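Local atomic coordinates of GTP cyclohydrolase 1 type 2 homolog (Thermus thermophilus, PDB entry 2YYB), a protein that is of unknown function but belongs to the GTP cyclohydrolase I type 2/NIF3 family and probably binds two divalent metal ions. Residues Arg8-Tyr13 and Ala223-Arg228; Pro20-Leu25 and Ala96-Asp101; Ile49-Leu54 and Leu83-Gln88; Pro153-Gly158 and Asn204-Gly209. All coordinates share one frame; numbering follows the deposited sequence.

Contacts 1 and 3 pack helices on the five-stranded sheet, contact 2 lies beside that sheet, and contact 4 is within the four-stranded one. Contact 1 sets helix 3-13 against helix 216-229, contact 3 helix 47-55 against helix 77-88; their centres are about 23 Å apart. On strand 60-63 contact 1 meets Phe60 and Ile62 and contact 3 meets Leu61, consistent with opposite faces of the sheet. Contact 2, its centre about 17 Å from that of contact 1, adjoins the predicted metal site. Contact 4 is centred about 36 Å from contact 3. Along the chain, contact 3 nests inside contact 2, contact 4 follows, and contact 1 encloses all three, joining helices near the two ends.

Contact 1: Arg8-Tyr13 and Ala223-Arg228; sequences RYLDAY and AHLEAR
Tyr9, Tyr13 and His224 form an aromatic cluster in a helix-helix contact that brings helix 3-13, near the N-terminus, against helix 216-229, near the C-terminus. The axes of the two short segments stay 12.7 Å apart at closest approach and their directions differ by 120°, a separation bridged by long side chains. His224 is engaged by both tyrosines. The hydroxyl of Tyr9 lies 2.7 Å from His224 NE2 in a hydrogen bond that either group could donate, and NE2 sits at the edge of the Tyr9 ring, near its plane. Tyr13 instead offers a face: the two rings make an offset stack with planes at 22° and centroids 4.1 Å apart, with Tyr13 OH over the centre of the imidazole. In both Tyr9 and His224, CG is anti to the backbone N, which sets it on the side of the other helix. Arg228 packs against Tyr9 at the exposed rim: Tyr9 CE1 sits over one face of the Arg228 guanidinium, offset toward its rim and 3.3 Å from NE, with the two planes 13° apart. On the buried side, Leu225 CD2 touches Leu10 CD2 at 3.7 Å and also meets the Tyr9 ring edge at CE2. These leucines reach down to strand 60-63, on Phe60 and Ile62, while Phe229 meets Tyr9 edge-to-face. The imidazole is thus fixed by a hydrogen bond at NE2 and a stack over one face, above an aliphatic floor.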
loop_
_atom_site.group_PDB
_atom_site.type_symbol
_atom_site.label_atom_id
_atom_site.label_comp_id
_atom_site.label_asym_id
_atom_site.label_seq_id
_atom_site.Cartn_x
_atom_site.Cartn_y
_atom_site.Cartn_z
ATOM N N ARG A 8 -28.722 9.217 16.569
ATOM C CA ARG A 8 -29.198 9.132 15.193
ATOM C C ARG A 8 -29.295 10.528 14.586
ATOM O O ARG A 8 -28.805 10.771 13.477
ATOM C CB ARG A 8 -30.574 8.472 15.154
ATOM C CG ARG A 8 -30.697 7.281 14.224
ATOM C CD ARG A 8 -31.402 6.147 14.941
ATOM N NE ARG A 8 -32.517 6.638 15.749
ATOM C CZ ARG A 8 -33.062 5.967 16.762
ATOM N NH1 ARG A 8 -32.593 4.766 17.091
ATOM N NH2 ARG A 8 -34.062 6.500 17.462
ATOM N N TYR A 9 -29.920 11.447 15.317
ATOM C CA TYR A 9 -30.056 12.810 14.833
ATOM C C TYR A 9 -28.686 13.404 14.537
ATOM O O TYR A 9 -28.439 13.871 13.423
ATOM C CB TYR A 9 -30.758 13.687 15.857
ATOM C CG TYR A 9 -30.831 15.143 15.436
ATOM C CD1 TYR A 9 -31.700 15.557 14.409
ATOM C CD2 TYR A 9 -30.052 16.115 16.073
ATOM C CE1 TYR A 9 -31.795 16.914 14.035
ATOM C CE2 TYR A 9 -30.141 17.464 15.705
ATOM C CZ TYR A 9 -31.015 17.853 14.688
ATOM O OH TYR A 9 -31.111 19.181 14.345
ATOM N N LEU A 10 -27.795 13.384 15.530
ATOM C CA LEU A 10 -26.454 13.938 15.357
ATOM C C LEU A 10 -25.701 13.364 14.167
ATOM O O LEU A 10 -25.100 14.109 13.396
ATOM C CB LEU A 10 -25.642 13.761 16.632
ATOM C CG LEU A 10 -26.175 14.659 17.750
ATOM C CD1 LEU A 10 -25.372 14.450 19.030
ATOM C CD2 LEU A 10 -26.092 16.105 17.291
ATOM N N ASP A 11 -25.733 12.050 14.002
ATOM C CA ASP A 11 -25.045 11.448 12.872
ATOM C C ASP A 11 -25.652 12.019 11.587
ATOM O O ASP A 11 -24.957 12.241 10.588
ATOM C CB ASP A 11 -25.208 9.930 12.898
ATOM C CG ASP A 11 -24.507 9.284 14.087
ATOM O OD1 ASP A 11 -24.810 8.115 14.378
ATOM O OD2 ASP A 11 -23.647 9.933 14.725
ATOM N N ALA A 12 -26.953 12.274 11.626
ATOM C CA ALA A 12 -27.657 12.806 10.468
ATOM C C ALA A 12 -27.295 14.261 10.216
ATOM O O ALA A 12 -26.842 14.620 9.125
ATOM C CB ALA A 12 -29.152 12.681 10.674
ATOM N N TYR A 13 -27.498 15.082 11.242
ATOM C CA TYR A 13 -27.241 16.511 11.187
ATOM C C TYR A 13 -25.830 16.856 10.779
ATOM O O TYR A 13 -25.618 17.808 10.036
ATOM C CB TYR A 13 -27.543 17.141 12.547
ATOM C CG TYR A 13 -27.385 18.643 12.596
ATOM C CD1 TYR A 13 -28.219 19.484 11.854
ATOM C CD2 TYR A 13 -26.412 19.223 13.396
ATOM C CE1 TYR A 13 -28.082 20.874 11.917
ATOM C CE2 TYR A 13 -26.262 20.604 13.471
ATOM C CZ TYR A 13 -27.097 21.429 12.733
ATOM O OH TYR A 13 -26.940 22.801 12.830
ATOM N N ALA A 223 -25.908 24.226 21.765
ATOM C CA ALA A 223 -26.952 25.257 21.722
ATOM C C ALA A 223 -28.044 24.888 20.726
ATOM O O ALA A 223 -29.225 25.217 20.913
ATOM C CB ALA A 223 -26.348 26.588 21.340
ATOM N N HIS A 224 -27.633 24.219 19.658
ATOM C CA HIS A 224 -28.554 23.773 18.628
ATOM C C HIS A 224 -29.479 22.734 19.234
ATOM O O HIS A 224 -30.695 22.825 19.097
ATOM C CB HIS A 224 -27.772 23.169 17.473
ATOM C CG HIS A 224 -28.625 22.563 16.406
ATOM N ND1 HIS A 224 -29.614 23.262 15.753
ATOM C CD2 HIS A 224 -28.585 21.341 15.824
ATOM C CE1 HIS A 224 -30.144 22.501 14.812
ATOM N NE2 HIS A 224 -29.537 21.329 14.834
ATOM N N LEU A 225 -28.907 21.758 19.932
ATOM C CA LEU A 225 -29.717 20.711 20.531
ATOM C C LEU A 225 -30.666 21.254 21.592
ATOM O O LEU A 225 -31.704 20.667 21.831
ATOM C CB LEU A 225 -28.838 19.605 21.126
ATOM C CG LEU A 225 -27.898 18.830 20.196
ATOM C CD1 LEU A 225 -26.983 17.944 21.033
ATOM C CD2 LEU A 225 -28.682 17.998 19.201
ATOM N N GLU A 226 -30.328 22.368 22.229
ATOM C CA GLU A 226 -31.220 22.925 23.248
ATOM C C GLU A 226 -32.373 23.676 22.603
ATOM O O GLU A 226 -33.439 23.842 23.200
ATOM C CB GLU A 226 -30.486 23.894 24.163
ATOM C CG GLU A 226 -31.405 24.547 25.185
ATOM C CD GLU A 226 -30.647 25.386 26.202
ATOM O OE1 GLU A 226 -31.133 25.520 27.348
ATOM O OE2 GLU A 226 -29.562 25.920 25.858
ATOM N N ALA A 227 -32.138 24.139 21.380
ATOM C CA ALA A 227 -33.136 24.884 20.647
ATOM C C ALA A 227 -34.141 23.928 20.067
ATOM O O ALA A 227 -35.320 24.235 19.987
ATOM C CB ALA A 227 -32.476 25.685 19.525
ATOM N N ARG A 228 -33.675 22.752 19.680
ATOM C CA ARG A 228 -34.555 21.786 19.054
ATOM C C ARG A 228 -35.085 20.675 19.959
ATOM O O ARG A 228 -36.039 19.984 19.591
ATOM C CB ARG A 228 -33.836 21.180 17.857
ATOM C CG ARG A 228 -34.643 20.204 17.072
ATOM C CD ARG A 228 -33.736 19.408 16.176
ATOM N NE ARG A 228 -34.418 18.264 15.580
ATOM C CZ ARG A 228 -35.100 18.302 14.439
ATOM N NH1 ARG A 228 -35.194 19.437 13.749
ATOM N NH2 ARG A 228 -35.690 17.197 13.995
#

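Contact 2: Pro20-Leu25 and Ala96-Asp101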
loop_
_atom_site.group_PDB
_atom_site.type_symbol
_atom_site.label_atom_id
_atom_site.label_comp_id
_atom_site.label_asym_id
_atom_site.label_seq_id
_atom_site.Cartn_x
_atom_site.Cartn_y
_atom_site.Cartn_z
ATOM N N PRO A 20 -15.553 9.839 5.470
ATOM C CA PRO A 20 -15.038 8.469 5.648
ATOM C C PRO A 20 -13.526 8.334 5.802
ATOM O O PRO A 20 -13.031 7.262 6.139
ATOM C CB PRO A 20 -15.535 7.757 4.396
ATOM C CG PRO A 20 -15.389 8.840 3.352
ATOM C CD PRO A 20 -15.984 10.048 4.072
ATOM N N GLN A 21 -12.799 9.417 5.554
ATOM C CA GLN A 21 -11.342 9.402 5.654
ATOM C C GLN A 21 -10.821 10.116 6.913
ATOM O O GLN A 21 -9.668 10.571 6.961
ATOM C CB GLN A 21 -10.734 10.040 4.395
ATOM C CG GLN A 21 -10.849 11.570 4.295
ATOM C CD GLN A 21 -12.269 12.095 4.468
ATOM O OE1 GLN A 21 -13.244 11.456 4.061
ATOM N NE2 GLN A 21 -12.387 13.283 5.058
ATOM N N ASP A 22 -11.682 10.220 7.923
ATOM C CA ASP A 22 -11.310 10.862 9.178
ATOM C C ASP A 22 -10.793 9.741 10.072
ATOM O O ASP A 22 -11.522 8.784 10.348
ATOM C CB ASP A 22 -12.537 11.533 9.807
ATOM C CG ASP A 22 -12.174 12.498 10.925
ATOM O OD1 ASP A 22 -13.058 13.283 11.344
ATOM O OD2 ASP A 22 -11.012 12.476 11.384
ATOM N N PRO A 23 -9.519 9.828 10.518
ATOM C CA PRO A 23 -8.976 8.770 11.379
ATOM C C PRO A 23 -9.797 8.571 12.653
ATOM O O PRO A 23 -10.017 7.440 13.081
ATOM C CB PRO A 23 -7.545 9.245 11.658
ATOM C CG PRO A 23 -7.672 10.738 11.613
ATOM C CD PRO A 23 -8.559 10.943 10.402
ATOM N N SER A 24 -10.267 9.667 13.241
ATOM C CA SER A 24 -11.056 9.588 14.468
ATOM C C SER A 24 -12.389 8.891 14.220
ATOM O O SER A 24 -12.990 9.039 13.160
ATOM C CB SER A 24 -11.321 10.981 15.031
ATOM O OG SER A 24 -12.487 11.525 14.449
ATOM N N LEU A 25 -12.838 8.127 15.205
ATOM C CA LEU A 25 -14.095 7.403 15.095
ATOM C C LEU A 25 -15.226 8.377 15.429
ATOM O O LEU A 25 -15.517 8.615 16.600
ATOM C CB LEU A 25 -14.097 6.225 16.080
ATOM C CG LEU A 25 -15.059 5.064 15.842
ATOM C CD1 LEU A 25 -15.927 5.346 14.630
ATOM C CD2 LEU A 25 -14.253 3.784 15.637
ATOM N N ALA A 96 -17.058 14.295 17.477
ATOM C CA ALA A 96 -17.283 14.866 16.142
ATOM C C ALA A 96 -16.035 15.650 15.728
ATOM O O ALA A 96 -15.807 16.763 16.205
ATOM C CB ALA A 96 -18.509 15.786 16.153
ATOM N N HIS A 97 -15.238 15.058 14.835
ATOM C CA HIS A 97 -13.991 15.668 14.375
ATOM C C HIS A 97 -14.126 16.558 13.128
ATOM O O HIS A 97 -14.549 17.719 13.220
ATOM C CB HIS A 97 -12.964 14.574 14.099
ATOM C CG HIS A 97 -11.574 15.089 13.908
ATOM N ND1 HIS A 97 -10.565 14.317 13.377
ATOM C CD2 HIS A 97 -11.013 16.282 14.220
ATOM C CE1 HIS A 97 -9.440 15.009 13.373
ATOM N NE2 HIS A 97 -9.683 16.207 13.881
ATOM N N LEU A 98 -13.754 16.015 11.969
ATOM C CA LEU A 98 -13.826 16.785 10.735
ATOM C C LEU A 98 -15.226 17.333 10.455
ATOM O O LEU A 98 -15.381 18.498 10.096
ATOM C CB LEU A 98 -13.358 15.944 9.536
ATOM C CG LEU A 98 -11.881 15.521 9.473
ATOM C CD1 LEU A 98 -11.644 14.761 8.170
ATOM C CD2 LEU A 98 -10.963 16.729 9.552
ATOM N N PRO A 99 -16.267 16.502 10.627
ATOM C CA PRO A 99 -17.630 16.964 10.368
ATOM C C PRO A 99 -18.081 18.155 11.205
ATOM O O PRO A 99 -18.907 18.946 10.754
ATOM C CB PRO A 99 -18.466 15.709 10.595
ATOM C CG PRO A 99 -17.673 14.953 11.586
ATOM C CD PRO A 99 -16.268 15.111 11.102
ATOM N N LEU A 100 -17.537 18.295 12.411
ATOM C CA LEU A 100 -17.901 19.420 13.267
ATOM C C LEU A 100 -17.059 20.595 12.805
ATOM O O LEU A 100 -17.434 21.753 12.975
ATOM C CB LEU A 100 -17.582 19.126 14.740
ATOM C CG LEU A 100 -18.445 19.758 15.844
ATOM C CD1 LEU A 100 -17.627 19.850 17.139
ATOM C CD2 LEU A 100 -18.926 21.134 15.441
ATOM N N ASP A 101 -15.898 20.288 12.235
ATOM C CA ASP A 101 -14.999 21.318 11.734
ATOM C C ASP A 101 -15.683 22.010 10.539
ATOM O O ASP A 101 -15.838 23.237 10.521
ATOM C CB ASP A 101 -13.642 20.685 11.329
ATOM C CG ASP A 101 -12.565 20.841 12.414
ATOM O OD1 ASP A 101 -11.649 19.999 12.534
ATOM O OD2 ASP A 101 -12.621 21.829 13.166
#
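Asp22 reaches across to His97 and Leu98 with both carboxylate oxygens, and hydrogen bonds dominate this contact between the loop preceding strand 27-30 and the start of helix 98-102. His97 ND1 donates to the syn lone pair of Asp22 OD2 over 2.7 Å. The oxygen is tilted 28° from the ring plane, and the N-H...O angle is 138°. The backbone N of Leu98 donates to Asp22 OD1 at 2.9 Å in a straighter bond, 161°. Asp22 thereby holds the first N-H of the helix from outside, next to the N-cap residue His97. Its CG stands anti to its backbone N, on the side of the helix start. A weak bond from Ser24 N to Asp22 OD2 adds a hold from within the loop.

Van der Waals contacts close round this pair. Leu98 CD1 lies 3.7 Å from Asp22 CB and also touches Gln21 NE2, while Ser24 OG approaches His97 CB.

His97 meets Trp69 and His64 edge-to-face. Asp101, one helical turn on, is a predicted ligand of one metal with His65, His210 and Glu214, and His64 of a second. The carboxylate fixes ND1 as donor and restrains the ring's rotation; with His64 and His65 about 4 Å away between side chains, a second-shell position is possible.

Contact 3: Ile49-Leu54 and Leu83-Gln88; sequences IFRKAL and LETLFQ
Phe50 and Thr85 mark the nearest backbone approach, 6.5 Å between their CA atoms, of two helices running almost parallel: the short segments 49-54 and 83-88 differ by 13° in direction and their axes come within 9.3 Å. Both helices lie on the same sheet, with Phe50 and Leu86 packing on Leu93 of strand 92-95. The apolar centre of the contact is a CH-pi interaction. Leu86 CD2 stands over the middle of the Phe50 ring, 3.6 Å from its centroid and 9° off the normal. Thr85 packs beside it, with CG2 anti to the backbone N and OG1 anti to the carbonyl carbon (chi1 -56°). The methyl therefore lies between Phe50 CB, 3.7 Å from CG2, and one face of the Arg51 guanidinium, while OG1 comes 3.1 Å from Arg51 NH2. That hydroxyl is hydrogen-bonded to Glu47 OE1 and to the carbonyl of Arg81. Farther along, Leu54 CD2 meets Gln88 NE2 at 3.5 Å, the two side chains crossing at about a right angle. Beyond the pair, Phe87 meets Phe87 of the second subunit. The chemistry is therefore graded: an aromatic and aliphatic core faces the sheet, Arg51 and Gln88 lie on the exposed rim with Arg51 near the Thr85 hydroxyl, and this buried hydroxyl has Glu47 OE1 and Arg81 O as its partners.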
loop_
_atom_site.group_PDB
_atom_site.type_symbol
_atom_site.label_atom_id
_atom_site.label_comp_id
_atom_site.label_asym_id
_atom_site.label_seq_id
_atom_site.Cartn_x
_atom_site.Cartn_y
_atom_site.Cartn_z
ATOM N N ILE A 49 -11.573 16.750 31.894
ATOM C CA ILE A 49 -12.874 17.076 31.327
ATOM C C ILE A 49 -13.948 16.093 31.796
ATOM O O ILE A 49 -15.077 16.499 32.096
ATOM C CB ILE A 49 -12.851 17.041 29.776
ATOM C CG1 ILE A 49 -12.143 18.283 29.240
ATOM C CG2 ILE A 49 -14.264 16.975 29.223
ATOM C CD1 ILE A 49 -12.678 19.582 29.851
ATOM N N PHE A 50 -13.607 14.806 31.844
ATOM C CA PHE A 50 -14.551 13.785 32.265
ATOM C C PHE A 50 -14.995 13.925 33.721
ATOM O O PHE A 50 -16.168 13.699 34.024
ATOM C CB PHE A 50 -13.956 12.399 32.030
ATOM C CG PHE A 50 -13.815 12.040 30.577
ATOM C CD1 PHE A 50 -14.317 12.884 29.587
ATOM C CD2 PHE A 50 -13.205 10.850 30.202
ATOM C CE1 PHE A 50 -14.218 12.550 28.254
ATOM C CE2 PHE A 50 -13.100 10.502 28.870
ATOM C CZ PHE A 50 -13.608 11.353 27.883
ATOM N N ARG A 51 -14.065 14.283 34.611
ATOM C CA ARG A 51 -14.378 14.489 36.024
ATOM C C ARG A 51 -15.343 15.675 36.155
ATOM O O ARG A 51 -16.274 15.636 36.966
ATOM C CB ARG A 51 -13.107 14.775 36.841
ATOM C CG ARG A 51 -12.271 13.548 37.186
ATOM C CD ARG A 51 -12.938 12.708 38.271
ATOM N NE ARG A 51 -12.673 11.277 38.121
ATOM C CZ ARG A 51 -13.273 10.328 38.840
ATOM N NH1 ARG A 51 -14.169 10.664 39.766
ATOM N NH2 ARG A 51 -13.004 9.044 38.621
ATOM N N LYS A 52 -15.112 16.722 35.360
ATOM C CA LYS A 52 -15.980 17.896 35.372
ATOM C C LYS A 52 -17.370 17.526 34.873
ATOM O O LYS A 52 -18.367 18.010 35.402
ATOM C CB LYS A 52 -15.437 19.023 34.483
ATOM C CG LYS A 52 -14.194 19.726 34.982
ATOM C CD LYS A 52 -14.159 21.125 34.378
ATOM C CE LYS A 52 -12.844 21.849 34.619
ATOM N NZ LYS A 52 -11.753 21.260 33.781
ATOM N N ALA A 53 -17.441 16.680 33.848
ATOM C CA ALA A 53 -18.740 16.263 33.326
ATOM C C ALA A 53 -19.471 15.495 34.422
ATOM O O ALA A 53 -20.688 15.594 34.563
ATOM C CB ALA A 53 -18.571 15.391 32.098
ATOM N N LEU A 54 -18.710 14.735 35.196
ATOM C CA LEU A 54 -19.255 13.962 36.293
ATOM C C LEU A 54 -19.808 14.901 37.373
ATOM O O LEU A 54 -20.878 14.644 37.942
ATOM C CB LEU A 54 -18.166 13.072 36.904
ATOM C CG LEU A 54 -18.636 12.094 37.983
ATOM C CD1 LEU A 54 -19.525 11.077 37.339
ATOM C CD2 LEU A 54 -17.475 11.396 38.645
ATOM N N LEU A 83 -12.275 5.688 31.216
ATOM C CA LEU A 83 -13.476 4.887 31.088
ATOM C C LEU A 83 -14.194 4.673 32.422
ATOM O O LEU A 83 -15.423 4.659 32.471
ATOM C CB LEU A 83 -13.140 3.536 30.457
ATOM C CG LEU A 83 -12.549 3.612 29.063
ATOM C CD1 LEU A 83 -12.408 2.206 28.516
ATOM C CD2 LEU A 83 -13.450 4.456 28.170
ATOM N N GLU A 84 -13.440 4.496 33.501
ATOM C CA GLU A 84 -14.057 4.303 34.807
ATOM C C GLU A 84 -14.928 5.513 35.129
ATOM O O GLU A 84 -16.036 5.368 35.652
ATOM C CB GLU A 84 -12.991 4.115 35.899
ATOM C CG GLU A 84 -12.290 2.785 35.834
ATOM C CD GLU A 84 -11.226 2.611 36.902
ATOM O OE1 GLU A 84 -10.263 3.421 36.932
ATOM O OE2 GLU A 84 -11.346 1.656 37.712
ATOM N N THR A 85 -14.412 6.699 34.813
ATOM C CA THR A 85 -15.102 7.958 35.040
ATOM C C THR A 85 -16.363 8.047 34.185
ATOM O O THR A 85 -17.444 8.341 34.686
ATOM C CB THR A 85 -14.182 9.120 34.703
ATOM O OG1 THR A 85 -12.994 8.997 35.475
ATOM C CG2 THR A 85 -14.822 10.441 35.012
ATOM N N LEU A 86 -16.253 7.800 32.890
ATOM C CA LEU A 86 -17.469 7.857 32.097
ATOM C C LEU A 86 -18.460 6.832 32.662
ATOM O O LEU A 86 -19.612 7.166 32.915
ATOM C CB LEU A 86 -17.197 7.573 30.614
ATOM C CG LEU A 86 -16.252 8.519 29.864
ATOM C CD1 LEU A 86 -16.169 8.064 28.422
ATOM C CD2 LEU A 86 -16.734 9.959 29.927
ATOM N N PHE A 87 -18.012 5.595 32.876
ATOM C CA PHE A 87 -18.895 4.543 33.410
ATOM C C PHE A 87 -19.552 4.996 34.706
ATOM O O PHE A 87 -20.775 5.040 34.815
ATOM C CB PHE A 87 -18.113 3.247 33.684
ATOM C CG PHE A 87 -17.729 2.479 32.448
ATOM C CD1 PHE A 87 -18.017 2.964 31.178
ATOM C CD2 PHE A 87 -17.026 1.282 32.558
ATOM C CE1 PHE A 87 -17.604 2.269 30.052
ATOM C CE2 PHE A 87 -16.609 0.583 31.429
ATOM C CZ PHE A 87 -16.897 1.079 30.178
ATOM N N GLN A 88 -18.725 5.345 35.686
ATOM C CA GLN A 88 -19.212 5.798 36.977
ATOM C C GLN A 88 -20.356 6.802 36.842
ATOM O O GLN A 88 -21.283 6.779 37.646
ATOM C CB GLN A 88 -18.072 6.431 37.760
ATOM C CG GLN A 88 -18.376 6.697 39.206
ATOM C CD GLN A 88 -17.194 7.329 39.938
ATOM O OE1 GLN A 88 -16.065 6.816 39.912
ATOM N NE2 GLN A 88 -17.451 8.451 40.604
#

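Contact 4: Pro153-Gly158 and Asn204-Gly209; sequences PLVHQG and NVIYAG
Strands 154-157 and 204-207 form an antiparallel pair at one side of the four-stranded mixed sheet; 154-157 is an outermost strand within the chain, and 204-207 continues to strand 184-187 on its other side. Two hydrogen-bonded pairs carry the ladder. Leu154 N donates to Tyr207 O at 3.0 Å and Tyr207 N returns to Leu154 O at 2.7 Å; His156 N to Val205 O, 2.8 Å, and Val205 N to His156 O, 2.9 Å, repeat the pattern. Between and beyond them come the non-hydrogen-bonded pairs Val155-Ile206 and Gln157-Asn204.

On one face lie Leu154, His156, Val205 and Tyr207. The Tyr207 ring turns its edge toward the face of His156 with planes at 82°, its CE2 3.8 Å from His156 ND1; the offset leaves the centroids 5.7 Å apart. Leu154 lies beside Tyr207, its CD2 meeting CD2 of the ring, while Phe195 and Phe199 meet His156 from the helix 195-200 side. Toward the other face, Pro153 CB packs on Ile206 CG2 at 3.6 Å, and Leu145 of helix 141-147 touches both residues.

Just after the strand, Ala208 and Gly209 lead to His210, a predicted metal ligand. The arrangement is that of an antiparallel strand, outermost within the chain, in a mixed alpha/beta sheet with helices packed against both faces.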
loop_
_atom_site.group_PDB
_atom_site.type_symbol
_atom_site.label_atom_id
_atom_site.label_comp_id
_atom_site.label_asym_id
_atom_site.label_seq_id
_atom_site.Cartn_x
_atom_site.Cartn_y
_atom_site.Cartn_z
ATOM N N PRO A 153 -3.583 36.846 19.628
ATOM C CA PRO A 153 -3.041 35.868 18.676
ATOM C C PRO A 153 -1.647 36.186 18.144
ATOM O O PRO A 153 -1.124 37.281 18.332
ATOM C CB PRO A 153 -4.084 35.858 17.564
ATOM C CG PRO A 153 -4.543 37.261 17.544
ATOM C CD PRO A 153 -4.687 37.605 19.014
ATOM N N LEU A 154 -1.047 35.197 17.496
ATOM C CA LEU A 154 0.269 35.346 16.902
ATOM C C LEU A 154 -0.030 35.705 15.458
ATOM O O LEU A 154 -0.881 35.083 14.808
ATOM C CB LEU A 154 1.043 34.031 16.969
ATOM C CG LEU A 154 2.399 33.970 16.262
ATOM C CD1 LEU A 154 3.375 34.910 16.934
ATOM C CD2 LEU A 154 2.928 32.542 16.287
ATOM N N VAL A 155 0.644 36.734 14.964
ATOM C CA VAL A 155 0.420 37.151 13.600
ATOM C C VAL A 155 1.734 37.205 12.850
ATOM O O VAL A 155 2.727 37.724 13.358
ATOM C CB VAL A 155 -0.333 38.522 13.553
ATOM C CG1 VAL A 155 -0.368 39.137 14.938
ATOM C CG2 VAL A 155 0.311 39.471 12.540
ATOM N N HIS A 156 1.723 36.619 11.657
ATOM C CA HIS A 156 2.873 36.583 10.767
ATOM C C HIS A 156 2.466 37.329 9.501
ATOM O O HIS A 156 1.741 36.796 8.652
ATOM C CB HIS A 156 3.252 35.133 10.422
ATOM C CG HIS A 156 3.986 34.421 11.519
ATOM N ND1 HIS A 156 4.241 33.068 11.484
ATOM C CD2 HIS A 156 4.539 34.879 12.670
ATOM C CE1 HIS A 156 4.923 32.724 12.565
ATOM N NE2 HIS A 156 5.114 33.805 13.300
ATOM N N GLN A 157 2.920 38.570 9.386
ATOM C CA GLN A 157 2.584 39.375 8.228
ATOM C C GLN A 157 3.663 39.329 7.171
ATOM O O GLN A 157 4.725 39.911 7.335
ATOM C CB GLN A 157 2.348 40.830 8.635
ATOM C CG GLN A 157 2.093 41.726 7.442
ATOM C CD GLN A 157 1.997 43.195 7.787
ATOM O OE1 GLN A 157 1.851 44.020 6.890
ATOM N NE2 GLN A 157 2.068 43.536 9.082
ATOM N N GLY A 158 3.386 38.640 6.079
ATOM C CA GLY A 158 4.365 38.553 5.017
ATOM C C GLY A 158 3.862 39.371 3.852
ATOM O O GLY A 158 4.641 39.871 3.022
ATOM N N ASN A 204 -0.323 36.331 4.891
ATOM C CA ASN A 204 -0.656 36.917 6.174
ATOM C C ASN A 204 -1.255 35.728 6.892
ATOM O O ASN A 204 -2.140 35.056 6.338
ATOM C CB ASN A 204 -1.726 37.998 6.029
ATOM C CG ASN A 204 -1.152 39.369 5.729
ATOM O OD1 ASN A 204 -1.833 40.204 5.119
ATOM N ND2 ASN A 204 0.088 39.624 6.169
ATOM N N VAL A 205 -0.770 35.445 8.096
ATOM C CA VAL A 205 -1.302 34.318 8.846
ATOM C C VAL A 205 -1.463 34.685 10.299
ATOM O O VAL A 205 -0.562 35.282 10.890
ATOM C CB VAL A 205 -0.375 33.072 8.774
ATOM C CG1 VAL A 205 -0.980 31.926 9.585
ATOM C CG2 VAL A 205 -0.169 32.656 7.344
ATOM N N ILE A 206 -2.614 34.339 10.869
ATOM C CA ILE A 206 -2.877 34.611 12.284
ATOM C C ILE A 206 -3.130 33.271 12.984
ATOM O O ILE A 206 -4.018 32.512 12.574
ATOM C CB ILE A 206 -4.160 35.483 12.508
ATOM C CG1 ILE A 206 -4.055 36.828 11.787
ATOM C CG2 ILE A 206 -4.370 35.712 14.007
ATOM C CD1 ILE A 206 -3.094 37.779 12.431
ATOM N N TYR A 207 -2.352 32.990 14.027
ATOM C CA TYR A 207 -2.496 31.751 14.813
ATOM C C TYR A 207 -3.210 32.104 16.113
ATOM O O TYR A 207 -2.634 32.753 16.979
ATOM C CB TYR A 207 -1.118 31.135 15.117
ATOM C CG TYR A 207 -0.434 30.630 13.874
ATOM C CD1 TYR A 207 -0.975 29.570 13.149
ATOM C CD2 TYR A 207 0.709 31.262 13.367
ATOM C CE1 TYR A 207 -0.404 29.153 11.944
ATOM C CE2 TYR A 207 1.288 30.845 12.156
ATOM C CZ TYR A 207 0.719 29.796 11.457
ATOM O OH TYR A 207 1.236 29.399 10.253
ATOM N N ALA A 208 -4.465 31.677 16.244
ATOM C CA ALA A 208 -5.246 32.004 17.433
ATOM C C ALA A 208 -5.411 30.897 18.485
ATOM O O ALA A 208 -6.258 31.008 19.381
ATOM C CB ALA A 208 -6.608 32.532 17.005
ATOM N N GLY A 209 -4.604 29.844 18.381
ATOM C CA GLY A 209 -4.670 28.754 19.341
ATOM C C GLY A 209 -5.461 27.562 18.843
ATOM O O GLY A 209 -6.508 27.735 18.232
#